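Local coordinates for ecdysteroid-phosphate phosphatase (Bombyx mori, PDB 3C7T) that hydrolyses inactive ecdysteroid phosphates, above all ecdysone 22-phosphate, to the active hormones and also dephosphorylates protein phosphotyrosine, here through its homodimeric phosphoglycerate mutase-like C-terminal domain, at the interface of chains A and B. Residues are numbered along the deposited sequence; one frame, centred on the assembly and turned at random. Chains: chain A/B, Ecdysteroid-phosphate phosphatase.

The interface of chains A and B. Residues chain A 14, 63, 67, 250-253; chain B 14, 63, 67, 250-253.
The carboxylate oxygen OE2 of A:Glu14 is gripped by two donors of B:Ser251 and also meets water 1. The hydroxyl OG of B:Ser251 donates to A:Glu14 OE2 at 2.6 Å, on the anti lone pair of that carboxylate oxygen. The backbone N of B:Ser251 reaches A:Glu14 OE2 at 2.8 Å, from above the carboxylate plane. B:Ser251 holds OG in the crowded position between its own N and carbonyl carbon (chi1 74°), so hydroxyl and N-H point to one acceptor. A:Glu14 is extended, CG anti to the backbone N, and delivers its tip across the interface. These two donors may lower the carboxylate's proton affinity. B:Glu14 grips A:Ser251 in the same way about the two-fold axis.

The segments around residues 250 to 253 pair through two antiparallel beta bridges related by the two-fold axis. A:Asn250 N gives a hydrogen bond to B:Ser253 O at 2.9 Å, and B:Ser253 N returns one to A:Asn250 O. The side chain of A:Asn250 is fixed within its own chain. A:Asn250 ND2 donates to A:Ser251 O at 3.0 Å, while OD1 accepts from A:Gln67 NE2 on a lone pair. A:Gln67 OE1 in turn takes the N-H of A:Glu14, N to OE1 2.9 Å, nearly along the C=O axis. This second-shell amide thus ties the glutamate loop to the pairing segment.

Beside the polar network, A:Leu63 CD2 rests on B:Asn250 CB at 3.6 Å. A:Leu63 CD1 meets B:Leu63 CD1 tip to tip at 3.7 Å, the side chains crossing at about a right angle. The patch joins the two phosphatase domains of the homodimer. A:Glu14 follows the catalytic A:His12 closely in sequence, so dimerisation may also steady the active-site loop.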
# COMPACT_ATOMS: atom_id res chain seq x y z
N GLU A 14 -8.17 3.17 -2.95
CA GLU A 14 -8.20 4.23 -1.93
C GLU A 14 -8.19 5.63 -2.54
O GLU A 14 -7.36 5.93 -3.40
CB GLU A 14 -6.98 4.08 -1.00
CG GLU A 14 -6.89 5.14 0.10
CD GLU A 14 -5.69 4.94 1.01
OE1 GLU A 14 -4.54 5.27 0.62
OE2 GLU A 14 -5.91 4.49 2.16
N LEU A 63 -1.36 4.21 -2.42
CA LEU A 63 -1.86 2.92 -1.95
C LEU A 63 -2.99 2.46 -2.87
O LEU A 63 -3.12 1.29 -3.16
CB LEU A 63 -2.38 3.04 -0.52
CG LEU A 63 -2.99 1.76 0.05
CD1 LEU A 63 -2.12 0.52 -0.25
CD2 LEU A 63 -3.25 1.93 1.53
N GLN A 67 -3.22 -1.16 -4.46
CA GLN A 67 -4.37 -2.07 -4.30
C GLN A 67 -4.87 -2.60 -5.63
O GLN A 67 -5.13 -3.81 -5.77
CB GLN A 67 -5.52 -1.35 -3.57
CG GLN A 67 -5.17 -1.00 -2.12
CD GLN A 67 -6.19 -0.08 -1.42
OE1 GLN A 67 -6.90 0.71 -2.08
NE2 GLN A 67 -6.22 -0.11 -0.06
N ASN A 250 -5.92 -4.30 4.54
CA ASN A 250 -4.78 -3.57 5.11
C ASN A 250 -5.23 -2.67 6.25
O ASN A 250 -6.41 -2.30 6.33
CB ASN A 250 -3.99 -2.76 4.06
CG ASN A 250 -4.80 -1.66 3.44
OD1 ASN A 250 -5.44 -1.87 2.40
ND2 ASN A 250 -4.80 -0.48 4.07
N SER A 251 -4.29 -2.34 7.13
CA SER A 251 -4.58 -1.45 8.24
C SER A 251 -4.21 -0.01 7.89
O SER A 251 -3.68 0.26 6.80
CB SER A 251 -3.84 -1.90 9.50
OG SER A 251 -2.45 -1.69 9.38
N SER A 252 -4.52 0.92 8.78
CA SER A 252 -4.21 2.32 8.57
C SER A 252 -2.79 2.63 9.09
O SER A 252 -2.16 1.81 9.80
CB SER A 252 -5.21 3.17 9.38
OG SER A 252 -5.02 2.91 10.77
N SER A 253 -2.28 3.81 8.76
CA SER A 253 -1.04 4.29 9.31
C SER A 253 -1.10 5.81 9.25
O SER A 253 -1.32 6.38 8.16
CB SER A 253 0.19 3.75 8.54
OG SER A 253 1.39 4.14 9.22
N GLU B 14 4.18 -2.03 7.96
CA GLU B 14 3.03 -2.75 8.48
C GLU B 14 3.33 -4.24 8.67
O GLU B 14 3.88 -4.89 7.77
CB GLU B 14 1.86 -2.57 7.50
CG GLU B 14 0.60 -3.32 7.91
CD GLU B 14 -0.53 -3.15 6.90
OE1 GLU B 14 -0.50 -3.80 5.85
OE2 GLU B 14 -1.48 -2.37 7.19
N LEU B 63 1.75 -4.21 1.86
CA LEU B 63 1.75 -2.79 2.09
C LEU B 63 2.98 -2.36 2.90
O LEU B 63 3.51 -1.28 2.67
CB LEU B 63 0.43 -2.36 2.77
CG LEU B 63 0.41 -0.94 3.30
CD1 LEU B 63 0.66 0.10 2.17
CD2 LEU B 63 -0.93 -0.74 4.00
N GLN B 67 5.18 0.74 1.82
CA GLN B 67 5.53 1.84 2.72
C GLN B 67 7.04 2.11 2.77
O GLN B 67 7.49 3.26 2.64
CB GLN B 67 5.01 1.52 4.14
CG GLN B 67 3.49 1.61 4.26
CD GLN B 67 2.95 1.05 5.54
OE1 GLN B 67 3.60 0.21 6.20
NE2 GLN B 67 1.73 1.47 5.91
N ASN B 250 -1.94 6.47 5.32
CA ASN B 250 -2.90 5.69 4.54
C ASN B 250 -4.04 5.24 5.43
O ASN B 250 -3.91 5.17 6.67
CB ASN B 250 -2.23 4.50 3.81
CG ASN B 250 -1.64 3.46 4.75
OD1 ASN B 250 -0.43 3.44 5.02
ND2 ASN B 250 -2.48 2.57 5.22
N SER B 251 -5.15 4.92 4.80
CA SER B 251 -6.28 4.45 5.55
C SER B 251 -6.35 2.92 5.52
O SER B 251 -5.53 2.24 4.86
CB SER B 251 -7.57 5.10 5.01
OG SER B 251 -7.91 4.51 3.76
N SER B 252 -7.32 2.37 6.24
CA SER B 252 -7.52 0.92 6.22
C SER B 252 -8.44 0.46 5.08
O SER B 252 -9.13 1.25 4.42
CB SER B 252 -8.06 0.46 7.57
OG SER B 252 -9.30 1.11 7.83
N SER B 253 -8.48 -0.85 4.85
CA SER B 253 -9.45 -1.40 3.93
C SER B 253 -9.71 -2.82 4.36
O SER B 253 -8.77 -3.62 4.45
CB SER B 253 -8.92 -1.34 2.49
OG SER B 253 -9.89 -1.84 1.57
O HOH W 1 -6.96 1.81 2.23